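Local coordinates for putative uncharacterized protein (Bacteroides thetaiotaomicron, PDB 2RBK) that is probably a magnesium-dependent phosphatase of the haloacid dehalogenase (HAD) superfamily, captured with vanadate bound in its active site, at residues T2-D8 with E205-D211; T12-T18 with P245-D249; T18-P22 with N52-L56; V75-Y81 with E194-F199. One frame throughout, in Å; residues are numbered along the deposited sequence. Where two conformers were deposited one is given.

Contacts 1 and 2 are largely buried, contact 3 is partly buried and contact 4 lies at the surface. Contact 1 joins two central strands of the main sheet by backbone hydrogen bonds and ends in the metal site. Contacts 2 and 3 share T18 and belong to the loop that follows strand 4-7. Contact 2 ties that loop to 245-249 through a serine-aspartate bond and waters, and contact 3 ties it to helix 54-58 through an isoleucine and a salt bridge. Contact 4 packs helix 188-199 on the edge hairpin of the same sheet, mostly by apolar side chains. Helix 188-199 also touches F6 and T206 of contact 1.

Contact 1: T2-D8 with E205-D211; sequences TKALFFD and ETMSFGD. With MG (magnesium ion), chain B; VN4 (oxido(dioxo)vanadium), chain C.
The rings of F7 and F209 form an offset stack, their planes 17° apart and their centroids 4.4 Å apart. CE2 of F7 lies over one face of the F209 ring, toward its rim, 3.4 Å from F209 CD1. The edge of F209 receives F6 O in its plane and L5 CD2 near it. F7 and F209 are paired across the strands, and with CG anti to the carbonyl carbon in both (chi1 -66° and -57°) their rings run side by side. On the sheet face that carries F6, the edge of the F6 ring meets T206 CG2 and M207 O. I251 of helix 250-258 touches both stacked rings, while I192, I195 and I196 of helix 188-199 touch F6. The strands are parallel neighbours in the centre of the Rossmann-like HAD sheet. M207 N, F6 N, F209 N and D8 N bond in turn to A4 O, M207 O, F6 O and F209 O. At the N-terminal end, E205 O accepts from both K3 N and A4 N. At the C-terminal ends, D8 OD1 and D211 OD1 each bind the magnesium ion at 2.1 Å, with D10 O completing the protein ligands. T12 OG1 is hydrogen-bonded to D8 OD1 and weakly to D211 OD1. D8 OD2 lies 2.0 Å from the vanadium, whose oxygens are held by residues such as T43, G44 and N214.

Contact 2: T12-T18 with P245-D249; sequences TLVSFET and PIDED
S15 and D247 carry the polar part of this contact. S15 OG donates to D247 OD2 at 2.7 Å, on the syn side of the carboxylate and 24° out of its plane. The serine hydroxyl also faces its own loop. It accepts from T18 N at 3.1 Å, an ST motif, and more weakly from E17 N. With OG anti to the backbone N (chi1 172°), it can serve the aspartate and this turn together. Without the hydroxyl, as with an alanine here, D247 OD2 would probably lose this donor and T18 N its acceptor. T18 CG2 adds a looser touch on D247 OD2 at 3.7 Å.

Two waters extend the polar link. One accepts from T18 OG1 and donates to D247 OD1. The other donates to D247 OD2. In the conformer given for E17 it also donates to E17 OE1, a link that is doubtful because this side chain has two conformers.

The apolar part belongs to I246. Its CG1 is anti to the backbone N (chi1 -176°), and the extended chain sends CD1 against the backbone of T12 to S15. CD1 lies 3.4 Å from T12 O and 3.6 Å from S15 N.

The T12-T18 loop starts beside the metal site. D8, D10 and T12 fit the DxDx(T/V) signature of HAD phosphatases, and I246 packs on the backbone of T12, the last residue of that pattern, and of the residues after it.

Contact 3: T18-P22 with N52-L56; sequences THRIP and NLSEL
I21 and E55 bury the most surface here, and R20 adds the charged partner. I21 points toward the start of helix 54-58, and its CD1 does most of the touching. CD1 lies 3.9 Å from L56 CG and 4.2 Å from L53 CD2. It also meets E55 OE1 at 3.6 Å, the two side chains running antiparallel past one another.

The other oxygen of E55 takes the ionic partner. R20 NH2 donates to E55 OE2 at 2.8 Å in a salt bridge, with an N-H...O angle of 152°. The oxygen lies in the guanidinium plane, but the arginine comes from above the carboxylate plane. R20 starts away from the helix and folds back at chi2 and chi3 (-65° and -56°) to bring NH2 there. A water donates to both E55 OE2 and I21 O. Replacing E55 by an alanine would probably leave R20 NH2 without its acidic mate and open a gap beside I21 CD1.

The contact joins the loop before helix 23-34 to helix 54-58, and I26 of helix 23-34 touches both I21 and E55. The arginine and the water at OE2 probably fix the rotation of the carboxylate and favour its charged form, with OE1 kept against I21.

Contact 4: V75-Y81 with E194-F199; sequences VGEEVIY and EIIRHF
I80 and V75 of the edge beta hairpin pack on helix 188-199, which lies on the F6-bearing face of the HAD sheet and crosses strand 78-81 at 118°. V75 to E78 form a type II' turn, and I80 and Y81 both face C73 in a classic beta bulge. The tight part is apolar. I195 CD1 touches both V75 CG2 and I80 CD1, 3.9 Å from each. I80 CG1 stands between its backbone N and carbonyl carbon (chi1 69°), and this sends CD1 to 3.5 Å from E194 O. On the other branch, I80 CG2 meets H198 ND1. H198 approaches V75 from the opposite direction, with V75 CG2 oblique to the ring at CD2, and F199 CZ reaches V75 CG1 at 3.8 Å.

The solvent side is looser and polar. E78 OE1 comes to the edge of the H198 ring, 3.6 Å from H198 CE1, with carboxylate and ring planes 80° apart. At the other end, Y81 CB rests on E194 CG at 3.7 Å, while Y81 OH is hydrogen-bonded to D186. E194 OE2 pairs with K190, and its second oxygen serves the helix's own arginine. R197 NE and NH2, side-on, both donate to E194 OE1, each at 2.9 Å.

Contact 1: T2-D8 with E205-D211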
# COMPACT_ATOMS: atom_id res chain seq x y z
N THR A 2 -17.12 13.36 7.17
CA THR A 2 -16.17 12.70 6.27
C THR A 2 -16.48 12.95 4.81
O THR A 2 -17.62 12.80 4.37
CB THR A 2 -16.16 11.20 6.55
OG1 THR A 2 -15.86 10.93 7.93
CG2 THR A 2 -15.08 10.47 5.76
N LYS A 3 -15.47 13.30 4.05
CA LYS A 3 -15.53 13.55 2.62
C LYS A 3 -14.67 12.58 1.82
O LYS A 3 -14.94 12.40 0.64
CB LYS A 3 -15.14 14.97 2.29
CG LYS A 3 -16.14 16.01 2.81
CD LYS A 3 -15.87 17.44 2.31
CE LYS A 3 -17.11 18.33 2.27
NZ LYS A 3 -16.81 19.70 1.75
N ALA A 4 -13.63 12.01 2.40
CA ALA A 4 -12.65 11.20 1.67
C ALA A 4 -12.36 9.94 2.47
O ALA A 4 -12.06 10.03 3.67
CB ALA A 4 -11.38 11.97 1.43
N LEU A 5 -12.46 8.81 1.81
CA LEU A 5 -12.15 7.48 2.38
C LEU A 5 -10.88 6.97 1.73
O LEU A 5 -10.74 7.03 0.50
CB LEU A 5 -13.26 6.51 2.06
CG LEU A 5 -14.70 6.93 2.44
CD1 LEU A 5 -15.67 5.85 2.06
CD2 LEU A 5 -14.80 7.30 3.91
N PHE A 6 -9.96 6.43 2.52
CA PHE A 6 -8.71 5.89 2.06
C PHE A 6 -8.60 4.43 2.47
O PHE A 6 -8.55 4.15 3.67
CB PHE A 6 -7.52 6.67 2.64
CG PHE A 6 -7.52 8.10 2.17
CD1 PHE A 6 -8.16 9.13 2.85
CD2 PHE A 6 -6.87 8.41 0.97
CE1 PHE A 6 -8.16 10.41 2.36
CE2 PHE A 6 -6.89 9.71 0.47
CZ PHE A 6 -7.52 10.70 1.19
N PHE A 7 -8.57 3.54 1.49
CA PHE A 7 -8.57 2.10 1.75
C PHE A 7 -7.24 1.47 1.33
O PHE A 7 -6.87 1.50 0.16
CB PHE A 7 -9.65 1.41 0.95
CG PHE A 7 -11.04 1.78 1.35
CD1 PHE A 7 -11.76 2.73 0.67
CD2 PHE A 7 -11.66 1.17 2.45
CE1 PHE A 7 -13.06 3.06 1.03
CE2 PHE A 7 -12.94 1.53 2.82
CZ PHE A 7 -13.65 2.46 2.11
N ASP A 8 -6.58 0.80 2.30
CA ASP A 8 -5.61 -0.20 1.93
C ASP A 8 -6.28 -1.30 1.13
O ASP A 8 -7.48 -1.52 1.22
CB ASP A 8 -5.01 -0.77 3.21
CG ASP A 8 -4.04 -1.87 3.02
OD1 ASP A 8 -4.20 -2.92 3.68
OD2 ASP A 8 -3.09 -1.70 2.20
N GLU A 205 -11.64 15.92 7.48
CA GLU A 205 -12.72 15.29 6.72
C GLU A 205 -12.31 13.95 6.13
O GLU A 205 -12.93 13.46 5.18
CB GLU A 205 -13.18 16.26 5.63
CG GLU A 205 -13.71 17.59 6.11
CD GLU A 205 -13.88 18.65 5.02
OE1 GLU A 205 -14.85 19.45 5.16
OE2 GLU A 205 -13.10 18.78 4.00
N THR A 206 -11.24 13.33 6.66
CA THR A 206 -10.71 12.09 6.11
C THR A 206 -10.96 10.89 7.03
O THR A 206 -11.00 11.03 8.26
CB THR A 206 -9.20 12.20 5.86
OG1 THR A 206 -8.48 12.45 7.07
CG2 THR A 206 -8.91 13.31 4.85
N MET A 207 -11.03 9.72 6.43
CA MET A 207 -11.13 8.46 7.14
C MET A 207 -10.26 7.45 6.41
O MET A 207 -10.34 7.34 5.18
CB MET A 207 -12.58 7.97 7.17
CG MET A 207 -12.81 6.68 7.97
SD MET A 207 -14.54 6.21 8.06
CE MET A 207 -15.14 7.44 9.22
N SER A 208 -9.47 6.68 7.15
CA SER A 208 -8.60 5.67 6.56
C SER A 208 -8.92 4.30 7.16
O SER A 208 -9.45 4.19 8.28
CB SER A 208 -7.13 6.03 6.78
OG SER A 208 -6.84 6.06 8.15
N PHE A 209 -8.59 3.25 6.40
CA PHE A 209 -8.87 1.87 6.72
C PHE A 209 -7.63 1.04 6.43
O PHE A 209 -7.13 1.10 5.30
CB PHE A 209 -10.03 1.33 5.89
CG PHE A 209 -11.34 2.08 6.01
CD1 PHE A 209 -11.53 3.28 5.36
CD2 PHE A 209 -12.39 1.57 6.75
CE1 PHE A 209 -12.73 3.95 5.42
CE2 PHE A 209 -13.59 2.25 6.84
CZ PHE A 209 -13.78 3.44 6.17
N GLY A 210 -7.20 0.22 7.39
CA GLY A 210 -6.01 -0.60 7.15
C GLY A 210 -5.90 -1.74 8.10
O GLY A 210 -6.60 -1.85 9.11
N ASP A 211 -4.97 -2.64 7.75
CA ASP A 211 -4.72 -3.84 8.51
C ASP A 211 -3.25 -4.03 8.86
O ASP A 211 -3.00 -5.02 9.56
CB ASP A 211 -5.15 -5.14 7.77
CG ASP A 211 -4.21 -5.46 6.64
OD1 ASP A 211 -3.89 -4.51 5.89
OD2 ASP A 211 -3.77 -6.64 6.52
MG MG B . -2.86 -4.42 4.10
V VN4 C . -1.76 -2.80 1.15
O1 VN4 C . -2.73 -2.77 -0.20
O2 VN4 C . -1.89 -4.11 2.32
O3 VN4 C . -0.14 -1.96 1.28
O HOH W 1 -13.65 12.16 8.77
O HOH W 2 -16.12 21.41 3.66
O HOH W 3 -1.78 -6.11 4.69
O HOH W 4 -1.58 -3.04 5.01
O HOH W 5 -0.57 -3.93 -0.20

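Contact 2: T12-T18 with P245-D249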
# COMPACT_ATOMS: atom_id res chain seq x y z
N THR A 12 -7.65 -5.50 3.72
CA THR A 12 -8.58 -4.41 4.06
C THR A 12 -9.76 -4.42 3.09
O THR A 12 -10.91 -4.57 3.54
CB THR A 12 -7.80 -3.08 4.07
OG1 THR A 12 -6.79 -3.15 5.07
CG2 THR A 12 -8.76 -1.91 4.38
N LEU A 13 -9.50 -4.31 1.80
CA LEU A 13 -10.50 -4.57 0.77
C LEU A 13 -10.50 -6.02 0.32
O LEU A 13 -11.56 -6.59 0.19
CB LEU A 13 -10.26 -3.67 -0.48
CG LEU A 13 -10.49 -2.18 -0.22
CD1 LEU A 13 -10.04 -1.40 -1.47
CD2 LEU A 13 -11.93 -1.88 0.09
N VAL A 14 -9.34 -6.59 0.06
CA VAL A 14 -9.18 -7.95 -0.48
C VAL A 14 -8.71 -8.88 0.61
O VAL A 14 -7.67 -8.66 1.23
CB VAL A 14 -8.20 -7.95 -1.67
CG1 VAL A 14 -8.02 -9.41 -2.21
CG2 VAL A 14 -8.63 -7.06 -2.76
N SER A 15 -9.49 -9.95 0.85
CA SER A 15 -9.16 -10.93 1.85
C SER A 15 -7.93 -11.74 1.50
O SER A 15 -7.84 -12.26 0.39
CB SER A 15 -10.35 -11.87 1.97
OG SER A 15 -10.02 -12.97 2.80
N PHE A 16 -7.02 -11.96 2.44
CA PHE A 16 -5.88 -12.83 2.23
C PHE A 16 -6.35 -14.28 2.18
O PHE A 16 -5.68 -15.12 1.59
CB PHE A 16 -4.85 -12.68 3.33
CG PHE A 16 -3.98 -11.48 3.23
CD1 PHE A 16 -3.03 -11.36 2.25
CD2 PHE A 16 -4.08 -10.40 4.13
CE1 PHE A 16 -2.18 -10.24 2.17
CE2 PHE A 16 -3.22 -9.36 4.01
CZ PHE A 16 -2.27 -9.20 3.05
N GLU A 17 -7.45 -14.57 2.84
CA GLU A 17 -7.91 -15.98 2.94
C GLU A 17 -8.68 -16.38 1.69
O GLU A 17 -8.49 -17.52 1.22
CB GLU A 17 -8.62 -16.13 4.29
CG GLU A 17 -7.73 -15.90 5.52
CD GLU A 17 -7.42 -14.49 5.98
OE1 GLU A 17 -8.14 -13.47 5.75
OE2 GLU A 17 -6.34 -14.37 6.64
N THR A 18 -9.49 -15.49 1.12
CA THR A 18 -10.24 -15.82 -0.06
C THR A 18 -9.64 -15.22 -1.32
O THR A 18 -9.99 -15.60 -2.43
CB THR A 18 -11.69 -15.34 0.02
OG1 THR A 18 -11.68 -13.91 -0.06
CG2 THR A 18 -12.43 -15.71 1.32
N PRO A 245 -13.41 -8.42 11.67
CA PRO A 245 -12.56 -8.99 10.64
C PRO A 245 -13.07 -8.74 9.24
O PRO A 245 -14.29 -8.61 9.01
CB PRO A 245 -12.52 -10.51 10.97
CG PRO A 245 -12.77 -10.51 12.47
CD PRO A 245 -13.79 -9.43 12.69
N ILE A 246 -12.14 -8.74 8.28
CA ILE A 246 -12.50 -8.44 6.90
C ILE A 246 -13.63 -9.31 6.40
O ILE A 246 -14.56 -8.82 5.75
CB ILE A 246 -11.25 -8.53 5.99
CG1 ILE A 246 -11.63 -8.12 4.56
CG2 ILE A 246 -10.54 -9.86 6.02
CD1 ILE A 246 -10.47 -7.91 3.67
N ASP A 247 -13.62 -10.61 6.66
CA ASP A 247 -14.62 -11.55 6.14
C ASP A 247 -15.83 -11.67 7.05
O ASP A 247 -16.67 -12.56 6.85
CB ASP A 247 -13.95 -12.90 5.76
CG ASP A 247 -13.23 -12.77 4.43
OD1 ASP A 247 -13.68 -12.11 3.46
OD2 ASP A 247 -12.18 -13.42 4.27
N GLU A 248 -15.98 -10.79 8.04
CA GLU A 248 -17.17 -10.62 8.83
C GLU A 248 -17.70 -9.18 8.67
O GLU A 248 -18.12 -8.51 9.62
CB GLU A 248 -16.88 -10.94 10.29
CG GLU A 248 -16.46 -12.37 10.53
CD GLU A 248 -16.05 -12.71 11.93
OE1 GLU A 248 -16.25 -11.91 12.86
OE2 GLU A 248 -15.41 -13.73 12.14
N ASP A 249 -17.64 -8.73 7.42
CA ASP A 249 -18.27 -7.44 7.03
C ASP A 249 -17.57 -6.26 7.71
O ASP A 249 -18.21 -5.24 7.95
CB ASP A 249 -19.76 -7.43 7.32
CG ASP A 249 -20.48 -8.62 6.72
OD1 ASP A 249 -20.61 -8.65 5.51
OD2 ASP A 249 -20.84 -9.60 7.42
O HOH W 6 -10.70 -13.89 6.42
O HOH W 7 -13.68 -12.24 0.79

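Contact 3: T18-P22 with N52-L56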
# COMPACT_ATOMS: atom_id res chain seq x y z
N THR A 18 -9.49 -15.49 1.12
CA THR A 18 -10.24 -15.82 -0.06
C THR A 18 -9.64 -15.22 -1.32
O THR A 18 -9.99 -15.60 -2.43
CB THR A 18 -11.69 -15.34 0.02
OG1 THR A 18 -11.68 -13.91 -0.06
CG2 THR A 18 -12.43 -15.71 1.32
N HIS A 19 -8.81 -14.20 -1.26
CA HIS A 19 -8.30 -13.44 -2.37
C HIS A 19 -9.39 -12.67 -3.13
O HIS A 19 -9.24 -12.33 -4.29
CB HIS A 19 -7.44 -14.27 -3.33
CG HIS A 19 -6.38 -14.96 -2.51
ND1 HIS A 19 -5.35 -14.30 -1.87
CD2 HIS A 19 -6.28 -16.30 -2.20
CE1 HIS A 19 -4.62 -15.23 -1.23
NE2 HIS A 19 -5.15 -16.45 -1.41
N ARG A 20 -10.52 -12.37 -2.48
CA ARG A 20 -11.62 -11.66 -3.01
C ARG A 20 -12.06 -10.51 -2.09
O ARG A 20 -11.82 -10.53 -0.89
CB ARG A 20 -12.83 -12.60 -3.25
CG ARG A 20 -12.47 -13.83 -4.09
CD ARG A 20 -12.08 -13.40 -5.50
NE ARG A 20 -13.12 -12.60 -6.21
CZ ARG A 20 -14.04 -13.09 -7.00
NH1 ARG A 20 -14.13 -14.40 -7.27
NH2 ARG A 20 -14.89 -12.23 -7.55
N ILE A 21 -12.75 -9.59 -2.69
CA ILE A 21 -13.40 -8.50 -1.97
C ILE A 21 -14.77 -8.99 -1.40
O ILE A 21 -15.56 -9.53 -2.15
CB ILE A 21 -13.63 -7.28 -2.85
CG1 ILE A 21 -12.29 -6.80 -3.45
CG2 ILE A 21 -14.34 -6.18 -2.09
CD1 ILE A 21 -12.43 -5.60 -4.40
N PRO A 22 -15.02 -8.81 -0.11
CA PRO A 22 -16.33 -9.22 0.43
C PRO A 22 -17.45 -8.50 -0.34
O PRO A 22 -17.39 -7.31 -0.67
CB PRO A 22 -16.27 -8.77 1.89
CG PRO A 22 -14.79 -8.82 2.20
CD PRO A 22 -14.12 -8.37 0.93
N ASN A 52 -6.31 -6.84 -8.56
CA ASN A 52 -7.29 -7.47 -7.64
C ASN A 52 -8.44 -6.54 -7.31
O ASN A 52 -9.23 -6.84 -6.42
CB ASN A 52 -6.55 -7.99 -6.42
CG ASN A 52 -5.80 -6.94 -5.63
OD1 ASN A 52 -5.72 -5.77 -6.07
ND2 ASN A 52 -5.19 -7.39 -4.54
N LEU A 53 -8.61 -5.41 -8.06
CA LEU A 53 -9.62 -4.45 -7.82
C LEU A 53 -10.65 -4.32 -8.92
O LEU A 53 -11.45 -3.38 -8.93
CB LEU A 53 -9.07 -3.04 -7.52
CG LEU A 53 -8.20 -2.93 -6.28
CD1 LEU A 53 -7.81 -1.44 -6.15
CD2 LEU A 53 -8.93 -3.43 -5.06
N SER A 54 -10.71 -5.26 -9.89
CA SER A 54 -11.60 -5.08 -11.04
C SER A 54 -13.05 -4.89 -10.65
O SER A 54 -13.75 -4.18 -11.31
CB SER A 54 -11.46 -6.22 -12.04
OG SER A 54 -11.83 -7.45 -11.50
N GLU A 55 -13.50 -5.52 -9.59
CA GLU A 55 -14.90 -5.30 -9.22
C GLU A 55 -15.23 -3.84 -8.92
O GLU A 55 -16.29 -3.28 -9.30
CB GLU A 55 -15.28 -6.19 -8.04
CG GLU A 55 -15.17 -7.65 -8.40
CD GLU A 55 -14.94 -8.52 -7.20
OE1 GLU A 55 -14.05 -8.18 -6.40
OE2 GLU A 55 -15.57 -9.53 -7.04
N LEU A 56 -14.32 -3.18 -8.26
CA LEU A 56 -14.51 -1.78 -7.92
C LEU A 56 -14.27 -0.88 -9.15
O LEU A 56 -14.98 0.10 -9.35
CB LEU A 56 -13.61 -1.34 -6.76
CG LEU A 56 -13.79 -2.11 -5.47
CD1 LEU A 56 -12.81 -1.63 -4.43
CD2 LEU A 56 -15.24 -1.98 -4.99
O HOH W 8 -9.98 -9.43 -5.81
O HOH W 9 -16.23 -10.35 -4.62

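Contact 4: V75-Y81 with E194-F199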
# COMPACT_ATOMS: atom_id res chain seq x y z
N VAL A 75 -4.78 10.76 -10.05
CA VAL A 75 -6.23 10.96 -10.06
C VAL A 75 -6.61 10.91 -11.54
O VAL A 75 -6.22 11.76 -12.32
CB VAL A 75 -6.62 12.29 -9.43
CG1 VAL A 75 -8.15 12.51 -9.54
CG2 VAL A 75 -6.15 12.32 -7.98
N GLY A 76 -7.32 9.86 -11.93
CA GLY A 76 -7.58 9.66 -13.35
C GLY A 76 -6.26 9.40 -14.04
O GLY A 76 -5.48 8.58 -13.60
N GLU A 77 -5.98 10.12 -15.11
CA GLU A 77 -4.72 9.98 -15.81
C GLU A 77 -3.66 10.95 -15.30
O GLU A 77 -2.53 10.96 -15.83
CB GLU A 77 -4.90 10.17 -17.33
CG GLU A 77 -5.86 9.13 -17.94
CD GLU A 77 -5.41 7.69 -17.76
OE1 GLU A 77 -4.20 7.38 -18.03
OE2 GLU A 77 -6.24 6.83 -17.33
N GLU A 78 -3.97 11.79 -14.32
CA GLU A 78 -3.11 12.83 -13.86
C GLU A 78 -2.26 12.41 -12.68
O GLU A 78 -2.80 12.14 -11.61
CB GLU A 78 -3.96 14.03 -13.47
CG GLU A 78 -3.15 15.25 -13.03
CD GLU A 78 -3.97 16.44 -12.63
OE1 GLU A 78 -5.22 16.45 -12.81
OE2 GLU A 78 -3.37 17.38 -12.10
N VAL A 79 -0.95 12.35 -12.87
CA VAL A 79 -0.04 12.16 -11.72
C VAL A 79 -0.01 13.44 -10.90
O VAL A 79 0.23 14.54 -11.46
CB VAL A 79 1.37 11.75 -12.20
CG1 VAL A 79 2.29 11.68 -10.99
CG2 VAL A 79 1.32 10.44 -12.98
N ILE A 80 -0.30 13.33 -9.63
CA ILE A 80 -0.30 14.49 -8.73
C ILE A 80 0.91 14.58 -7.85
O ILE A 80 1.18 15.66 -7.29
CB ILE A 80 -1.62 14.58 -7.93
CG1 ILE A 80 -1.76 13.46 -6.89
CG2 ILE A 80 -2.83 14.68 -8.84
CD1 ILE A 80 -2.85 13.67 -5.91
N TYR A 81 1.66 13.49 -7.69
CA TYR A 81 2.85 13.46 -6.88
C TYR A 81 3.62 12.19 -7.20
O TYR A 81 3.01 11.13 -7.34
CB TYR A 81 2.56 13.51 -5.35
CG TYR A 81 3.81 13.34 -4.54
CD1 TYR A 81 4.79 14.32 -4.46
CD2 TYR A 81 4.06 12.15 -3.87
CE1 TYR A 81 5.95 14.14 -3.75
CE2 TYR A 81 5.23 11.95 -3.17
CZ TYR A 81 6.19 12.95 -3.10
OH TYR A 81 7.34 12.81 -2.38
N GLU A 194 -1.51 14.59 -0.40
CA GLU A 194 -1.52 14.95 -1.83
C GLU A 194 -2.91 14.84 -2.42
O GLU A 194 -3.35 15.72 -3.15
CB GLU A 194 -0.50 14.09 -2.58
CG GLU A 194 0.94 14.39 -2.16
CD GLU A 194 1.38 15.79 -2.50
OE1 GLU A 194 0.87 16.34 -3.51
OE2 GLU A 194 2.23 16.36 -1.76
N ILE A 195 -3.63 13.77 -2.10
CA ILE A 195 -4.97 13.62 -2.62
C ILE A 195 -5.89 14.74 -2.12
O ILE A 195 -6.62 15.34 -2.90
CB ILE A 195 -5.55 12.26 -2.24
CG1 ILE A 195 -4.84 11.10 -3.02
CG2 ILE A 195 -7.07 12.19 -2.37
CD1 ILE A 195 -5.24 10.99 -4.48
N ILE A 196 -5.85 15.02 -0.82
CA ILE A 196 -6.81 16.01 -0.32
C ILE A 196 -6.44 17.41 -0.84
O ILE A 196 -7.36 18.20 -1.05
CB ILE A 196 -6.99 15.96 1.21
CG1 ILE A 196 -5.79 16.44 1.99
CG2 ILE A 196 -7.49 14.58 1.60
CD1 ILE A 196 -5.98 16.33 3.50
N ARG A 197 -5.15 17.69 -1.03
CA ARG A 197 -4.70 18.96 -1.67
C ARG A 197 -5.38 19.09 -3.01
O ARG A 197 -5.88 20.16 -3.38
CB ARG A 197 -3.16 18.94 -1.82
CG ARG A 197 -2.51 20.06 -2.59
CD ARG A 197 -1.02 19.91 -2.87
NE ARG A 197 -0.74 18.74 -3.72
CZ ARG A 197 -0.96 18.67 -4.99
NH1 ARG A 197 -1.49 19.73 -5.61
NH2 ARG A 197 -0.68 17.55 -5.69
N HIS A 198 -5.41 18.01 -3.82
CA HIS A 198 -6.00 18.08 -5.15
C HIS A 198 -7.50 18.36 -5.13
O HIS A 198 -8.03 19.07 -6.00
CB HIS A 198 -5.68 16.74 -5.84
CG HIS A 198 -6.15 16.66 -7.23
ND1 HIS A 198 -5.45 17.22 -8.27
CD2 HIS A 198 -7.25 16.07 -7.79
CE1 HIS A 198 -6.10 16.96 -9.38
NE2 HIS A 198 -7.19 16.29 -9.14
N PHE A 199 -8.21 17.79 -4.16
CA PHE A 199 -9.64 17.89 -4.08
C PHE A 199 -10.13 19.03 -3.17
O PHE A 199 -11.32 19.27 -3.11
CB PHE A 199 -10.30 16.59 -3.60
CG PHE A 199 -10.33 15.53 -4.68
CD1 PHE A 199 -9.28 14.64 -4.89
CD2 PHE A 199 -11.44 15.43 -5.49
CE1 PHE A 199 -9.37 13.70 -5.90
CE2 PHE A 199 -11.51 14.48 -6.52
CZ PHE A 199 -10.45 13.62 -6.68